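Local coordinates for protein putative enoyl-CoA hydratase (Streptomyces avermitilis, PDB 3GKB) that is a putative enoyl-CoA hydratase of the crotonase superfamily, probably acting on acyl-CoA thioesters, although its exact reaction is not established, at residues Ala135-Leu140 and Leu193-Leu198; Gln157-Arg162 and Tyr186-Arg191. One frame throughout, in Å; residues are numbered along the deposited sequence.

Contact 1 (Ala135-Leu140 and Leu193-Leu198); sequences AETAGL and LPADEL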
loop_
_atom_site.group_PDB
_atom_site.type_symbol
_atom_site.label_atom_id
_atom_site.label_comp_id
_atom_site.label_asym_id
_atom_site.label_seq_id
_atom_site.Cartn_x
_atom_site.Cartn_y
_atom_site.Cartn_z
ATOM N N ALA B 135 5.668 -16.540 -11.575
ATOM C CA ALA B 135 4.248 -16.276 -11.851
ATOM C C ALA B 135 3.449 -17.570 -11.962
ATOM O O ALA B 135 2.343 -17.680 -11.414
ATOM C CB ALA B 135 4.115 -15.413 -13.135
ATOM N N GLU B 136 4.021 -18.575 -12.604
ATOM C CA GLU B 136 3.285 -19.806 -12.930
ATOM C C GLU B 136 3.183 -20.807 -11.806
ATOM O O GLU B 136 2.252 -21.596 -11.785
ATOM C CB GLU B 136 3.939 -20.539 -14.125
ATOM C CG GLU B 136 3.868 -19.795 -15.460
ATOM C CD GLU B 136 5.093 -18.925 -15.724
ATOM O OE1 GLU B 136 5.699 -18.441 -14.749
ATOM O OE2 GLU B 136 5.446 -18.712 -16.909
ATOM N N THR B 137 4.165 -20.814 -10.901
ATOM C CA THR B 137 4.351 -21.906 -9.967
ATOM C C THR B 137 4.306 -21.502 -8.487
ATOM O O THR B 137 3.983 -22.319 -7.646
ATOM C CB THR B 137 5.688 -22.632 -10.258
ATOM O OG1 THR B 137 6.753 -21.690 -10.247
ATOM C CG2 THR B 137 5.660 -23.284 -11.656
ATOM N N ALA B 138 4.621 -20.253 -8.161
ATOM C CA ALA B 138 4.780 -19.879 -6.773
ATOM C C ALA B 138 3.434 -19.747 -6.083
ATOM O O ALA B 138 2.418 -19.431 -6.707
ATOM C CB ALA B 138 5.525 -18.579 -6.661
ATOM N N GLY B 139 3.445 -19.925 -4.779
ATOM C CA GLY B 139 2.262 -19.680 -3.968
ATOM C C GLY B 139 2.618 -19.304 -2.534
ATOM O O GLY B 139 3.602 -19.774 -1.994
ATOM N N LEU B 140 1.782 -18.461 -1.928
ATOM C CA LEU B 140 1.957 -18.008 -0.568
ATOM C C LEU B 140 0.644 -18.110 0.167
ATOM O O LEU B 140 -0.393 -17.643 -0.343
ATOM C CB LEU B 140 2.390 -16.549 -0.535
ATOM C CG LEU B 140 3.854 -16.266 -0.734
ATOM C CD1 LEU B 140 4.027 -14.792 -1.040
ATOM C CD2 LEU B 140 4.641 -16.694 0.537
ATOM N N LEU B 193 7.417 -12.748 -11.695
ATOM C CA LEU B 193 8.168 -12.821 -12.948
ATOM C C LEU B 193 7.963 -14.182 -13.598
ATOM O O LEU B 193 7.667 -15.142 -12.921
ATOM C CB LEU B 193 9.663 -12.598 -12.665
ATOM C CG LEU B 193 9.956 -11.179 -12.153
ATOM C CD1 LEU B 193 11.223 -11.146 -11.345
ATOM C CD2 LEU B 193 9.947 -10.172 -13.322
ATOM N N PRO B 194 8.142 -14.286 -14.922
ATOM C CA PRO B 194 8.031 -15.628 -15.538
ATOM C C PRO B 194 8.976 -16.672 -14.922
ATOM O O PRO B 194 10.134 -16.359 -14.660
ATOM C CB PRO B 194 8.396 -15.365 -17.006
ATOM C CG PRO B 194 8.083 -13.943 -17.221
ATOM C CD PRO B 194 8.402 -13.242 -15.926
ATOM N N ALA B 195 8.470 -17.879 -14.660
ATOM C CA ALA B 195 9.243 -18.949 -14.039
ATOM C C ALA B 195 10.573 -19.180 -14.769
ATOM O O ALA B 195 11.606 -19.365 -14.147
ATOM C CB ALA B 195 8.430 -20.246 -13.976
ATOM N N ASP B 196 10.539 -19.152 -16.093
ATOM C CA ASP B 196 11.751 -19.423 -16.877
ATOM C C ASP B 196 12.761 -18.271 -16.888
ATOM O O ASP B 196 13.895 -18.465 -17.371
ATOM C CB ASP B 196 11.392 -19.781 -18.314
ATOM C CG ASP B 196 10.734 -21.133 -18.435
ATOM O OD1 ASP B 196 10.968 -22.024 -17.594
ATOM O OD2 ASP B 196 9.960 -21.310 -19.399
ATOM N N GLU B 197 12.363 -17.095 -16.383
ATOM C CA GLU B 197 13.248 -15.920 -16.275
ATOM C C GLU B 197 13.699 -15.610 -14.841
ATOM O O GLU B 197 14.590 -14.794 -14.629
ATOM C CB GLU B 197 12.553 -14.681 -16.830
ATOM C CG GLU B 197 12.305 -14.748 -18.343
ATOM C CD GLU B 197 11.345 -13.677 -18.854
ATOM O OE1 GLU B 197 11.119 -12.674 -18.171
ATOM O OE2 GLU B 197 10.786 -13.863 -19.955
ATOM N N LEU B 198 13.081 -16.253 -13.864
ATOM C CA LEU B 198 13.278 -15.875 -12.477
ATOM C C LEU B 198 14.713 -16.049 -11.974
ATOM O O LEU B 198 15.228 -15.192 -11.254
ATOM C CB LEU B 198 12.313 -16.668 -11.595
ATOM C CG LEU B 198 12.420 -16.378 -10.101
ATOM C CD1 LEU B 198 12.072 -14.937 -9.826
ATOM C CD2 LEU B 198 11.578 -17.398 -9.294
HETATM O O HOH W 1 8.039 -18.821 -17.598
#
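Strands 130-134 and 191-193 are parallel neighbours at one border of the main sheet, and just beyond them A135 and E136 meet the L193-A195 turn that leads into helix 195-210. The amide of A135 reaches L193 O with N to O at 2.8 Å, a nearly straight bond (163° at the hydrogen) that carries the pairing of L193 with A133 one step past the end of strand 130-134. P194 then suits the turn: its fixed phi helps take the chain out of the strand, its CB is directed away from the facing loop, and its carbonyl O accepts E197 N at 2.9 Å. In the crotonase fold the helix that follows packs back on the sheet, and here A195 and L198 both touch strand 130-134. E136 serves the start of this helix. The bend at chi2 (93°) brings CD round toward A195, and the syn side of OE1 receives A195 N at 2.8 Å, with the donor 25° out of the carboxylate plane. The small A195 CB lies 3.4 Å from the same OE1. The other oxygen, OE2, accepts a hydrogen bond from a water at 2.7 Å, which in turn accepts one from D196 N at 2.9 Å, so the glutamate holds one amide directly and the next through the water. T137 turns its hydroxyl to A114 O.

Contact 2 (Gln157-Arg162 and Tyr186-Arg191); sequences QYLRGR and YGWINR
The last turns of helix 155-163 lie against the end of helix 180-186, with R162 CA and G187 CA 5.6 Å apart where a Schellman motif closes the second helix. G187 is its C-prime residue, with phi at 95°; glycine suits the place twice over, since it tolerates this positive phi and lacks a CB that would press on R162 O. R162 uses its whole length across the turn. The bend at chi3 (75°) turns NE toward G187 O, to which it donates at 3.0 Å, in the plane of that carbonyl. NH2 reaches N190 OD1 at 3.1 Å; OD1 lies near the guanidinium plane, while NH2 stands above the amide plane, 52° out of it. W188 O lies over the centre of one guanidinium face, 3.1 Å from CZ, without a well-angled hydrogen bond. A water joins NH2 to G187 O, 2.8 Å from NH2. On the apolar side, L159 CD2 sits over the five-membered ring of W188 at 3.5 Å from its centroid, a CH-pi contact. N190 also ties in its surroundings: OD1 accepts A131 N, and ND2 donates to E170 of the second subunit. Among the guanidinium's partners are G187 O, N190 OD1 and A126 O, all neutral; their dipoles probably stabilise its positive charge, and the bonds to them from NE, NH2 and NH1 would together fix its rotation.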
loop_
_atom_site.group_PDB
_atom_site.type_symbol
_atom_site.label_atom_id
_atom_site.label_comp_id
_atom_site.label_asym_id
_atom_site.label_seq_id
_atom_site.Cartn_x
_atom_site.Cartn_y
_atom_site.Cartn_z
ATOM N N GLN B 157 1.878 -9.181 11.359
ATOM C CA GLN B 157 2.488 -7.864 11.304
ATOM C C GLN B 157 3.200 -7.556 9.994
ATOM O O GLN B 157 3.138 -6.405 9.505
ATOM C CB GLN B 157 3.413 -7.652 12.502
ATOM C CG GLN B 157 2.719 -7.941 13.856
ATOM C CD GLN B 157 1.425 -7.131 14.021
ATOM O OE1 GLN B 157 1.460 -5.914 14.040
ATOM N NE2 GLN B 157 0.284 -7.811 14.069
ATOM N N TYR B 158 3.868 -8.558 9.421
ATOM C CA TYR B 158 4.488 -8.376 8.125
ATOM C C TYR B 158 3.409 -8.079 7.072
ATOM O O TYR B 158 3.577 -7.201 6.235
ATOM C CB TYR B 158 5.332 -9.579 7.724
ATOM C CG TYR B 158 6.412 -9.981 8.733
ATOM C CD1 TYR B 158 6.882 -9.093 9.721
ATOM C CD2 TYR B 158 6.947 -11.258 8.698
ATOM C CE1 TYR B 158 7.875 -9.476 10.610
ATOM C CE2 TYR B 158 7.902 -11.658 9.582
ATOM C CZ TYR B 158 8.399 -10.772 10.524
ATOM O OH TYR B 158 9.371 -11.214 11.404
ATOM N N LEU B 159 2.301 -8.802 7.141
ATOM C CA LEU B 159 1.151 -8.525 6.265
ATOM C C LEU B 159 0.567 -7.171 6.555
ATOM O O LEU B 159 0.324 -6.400 5.622
ATOM C CB LEU B 159 0.061 -9.587 6.439
ATOM C CG LEU B 159 0.379 -10.921 5.725
ATOM C CD1 LEU B 159 -0.453 -12.063 6.312
ATOM C CD2 LEU B 159 0.117 -10.801 4.204
ATOM N N ARG B 160 0.308 -6.857 7.818
ATOM C CA ARG B 160 -0.252 -5.531 8.082
ATOM C C ARG B 160 0.573 -4.429 7.390
ATOM O O ARG B 160 0.027 -3.505 6.749
ATOM C CB ARG B 160 -0.362 -5.230 9.566
ATOM C CG ARG B 160 -1.156 -3.953 9.788
ATOM C CD ARG B 160 -1.460 -3.650 11.200
ATOM N NE ARG B 160 -2.482 -2.587 11.202
ATOM C CZ ARG B 160 -3.525 -2.524 12.036
ATOM N NH1 ARG B 160 -3.693 -3.443 12.970
ATOM N NH2 ARG B 160 -4.388 -1.527 11.948
ATOM N N GLY B 161 1.891 -4.506 7.556
ATOM C CA GLY B 161 2.795 -3.483 7.027
ATOM C C GLY B 161 2.871 -3.492 5.518
ATOM O O GLY B 161 2.856 -2.423 4.909
ATOM N N ARG B 162 2.891 -4.675 4.900
ATOM C CA ARG B 162 3.074 -4.767 3.451
ATOM C C ARG B 162 1.795 -4.654 2.633
ATOM O O ARG B 162 1.833 -4.102 1.533
ATOM C CB ARG B 162 3.780 -6.051 3.085
ATOM C CG ARG B 162 5.258 -6.072 3.579
ATOM C CD ARG B 162 6.047 -7.247 2.998
ATOM N NE ARG B 162 6.399 -7.030 1.597
ATOM C CZ ARG B 162 7.446 -7.565 0.986
ATOM N NH1 ARG B 162 8.267 -8.368 1.656
ATOM N NH2 ARG B 162 7.688 -7.293 -0.310
ATOM N N TYR B 186 -0.842 -7.170 -4.162
ATOM C CA TYR B 186 -1.086 -6.823 -2.752
ATOM C C TYR B 186 0.135 -6.164 -2.088
ATOM O O TYR B 186 -0.015 -5.407 -1.143
ATOM C CB TYR B 186 -1.498 -8.065 -1.950
ATOM C CG TYR B 186 -2.972 -8.466 -2.036
ATOM C CD1 TYR B 186 -3.781 -8.123 -3.130
ATOM C CD2 TYR B 186 -3.548 -9.202 -1.023
ATOM C CE1 TYR B 186 -5.095 -8.495 -3.167
ATOM C CE2 TYR B 186 -4.860 -9.574 -1.062
ATOM C CZ TYR B 186 -5.640 -9.215 -2.140
ATOM O OH TYR B 186 -6.976 -9.566 -2.170
ATOM N N GLY B 187 1.337 -6.467 -2.568
ATOM C CA GLY B 187 2.554 -5.942 -2.007
ATOM C C GLY B 187 3.195 -6.885 -0.995
ATOM O O GLY B 187 4.151 -6.495 -0.325
ATOM N N TRP B 188 2.689 -8.122 -0.919
ATOM C CA TRP B 188 3.229 -9.180 -0.028
ATOM C C TRP B 188 4.633 -9.585 -0.476
ATOM O O TRP B 188 5.510 -9.884 0.346
ATOM C CB TRP B 188 2.302 -10.384 -0.072
ATOM C CG TRP B 188 2.393 -11.383 1.037
ATOM C CD1 TRP B 188 3.285 -11.411 2.079
ATOM C CD2 TRP B 188 1.558 -12.528 1.199
ATOM N NE1 TRP B 188 3.032 -12.501 2.884
ATOM C CE2 TRP B 188 1.963 -13.189 2.376
ATOM C CE3 TRP B 188 0.472 -13.037 0.486
ATOM C CZ2 TRP B 188 1.330 -14.340 2.844
ATOM C CZ3 TRP B 188 -0.150 -14.192 0.951
ATOM C CH2 TRP B 188 0.294 -14.832 2.103
ATOM N N ILE B 189 4.842 -9.565 -1.782
ATOM C CA ILE B 189 6.176 -9.722 -2.366
ATOM C C ILE B 189 6.447 -8.572 -3.323
ATOM O O ILE B 189 5.539 -7.801 -3.670
ATOM C CB ILE B 189 6.325 -11.062 -3.131
ATOM C CG1 ILE B 189 5.358 -11.102 -4.326
ATOM C CG2 ILE B 189 6.119 -12.226 -2.195
ATOM C CD1 ILE B 189 5.432 -12.385 -5.166
ATOM N N ASN B 190 7.680 -8.457 -3.806
ATOM C CA ASN B 190 8.041 -7.317 -4.635
ATOM C C ASN B 190 7.512 -7.448 -6.061
ATOM O O ASN B 190 6.974 -6.480 -6.627
ATOM C CB ASN B 190 9.563 -7.108 -4.687
ATOM C CG ASN B 190 10.131 -6.667 -3.358
ATOM O OD1 ASN B 190 9.994 -7.361 -2.352
ATOM N ND2 ASN B 190 10.790 -5.503 -3.348
ATOM N N ARG B 191 7.659 -8.630 -6.643
ATOM C CA ARG B 191 7.348 -8.824 -8.067
ATOM C C ARG B 191 7.119 -10.274 -8.393
ATOM O O ARG B 191 7.763 -11.124 -7.811
ATOM C CB ARG B 191 8.479 -8.275 -8.946
ATOM C CG ARG B 191 8.037 -7.847 -10.361
ATOM C CD ARG B 191 7.636 -6.386 -10.331
ATOM N NE ARG B 191 8.787 -5.534 -10.053
ATOM C CZ ARG B 191 9.716 -5.170 -10.925
ATOM N NH1 ARG B 191 9.643 -5.517 -12.217
ATOM N NH2 ARG B 191 10.722 -4.421 -10.507
HETATM O O HOH W 2 6.341 -4.999 -1.302
#

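Along the chain contact 2 is nested within the loop closed by contact 1, and the centres of the two lie about 17 Å apart. They meet through L140, at the end of one segment of contact 1: its CD1 packs 3.5 Å from I189 CG2, while L140 O comes to 3.7 Å from W188 CZ3. The chain runs from 186-191 into strand 191-193, so the turn held by R162 leads directly to the strand end paired with A135. Contact 1 is a surface joint touched by no other subunit, whereas contact 2 is buried beside subunit interfaces. A glycerol, probably from the crystallisation liquor, lies about 3 Å from the R162 side chain.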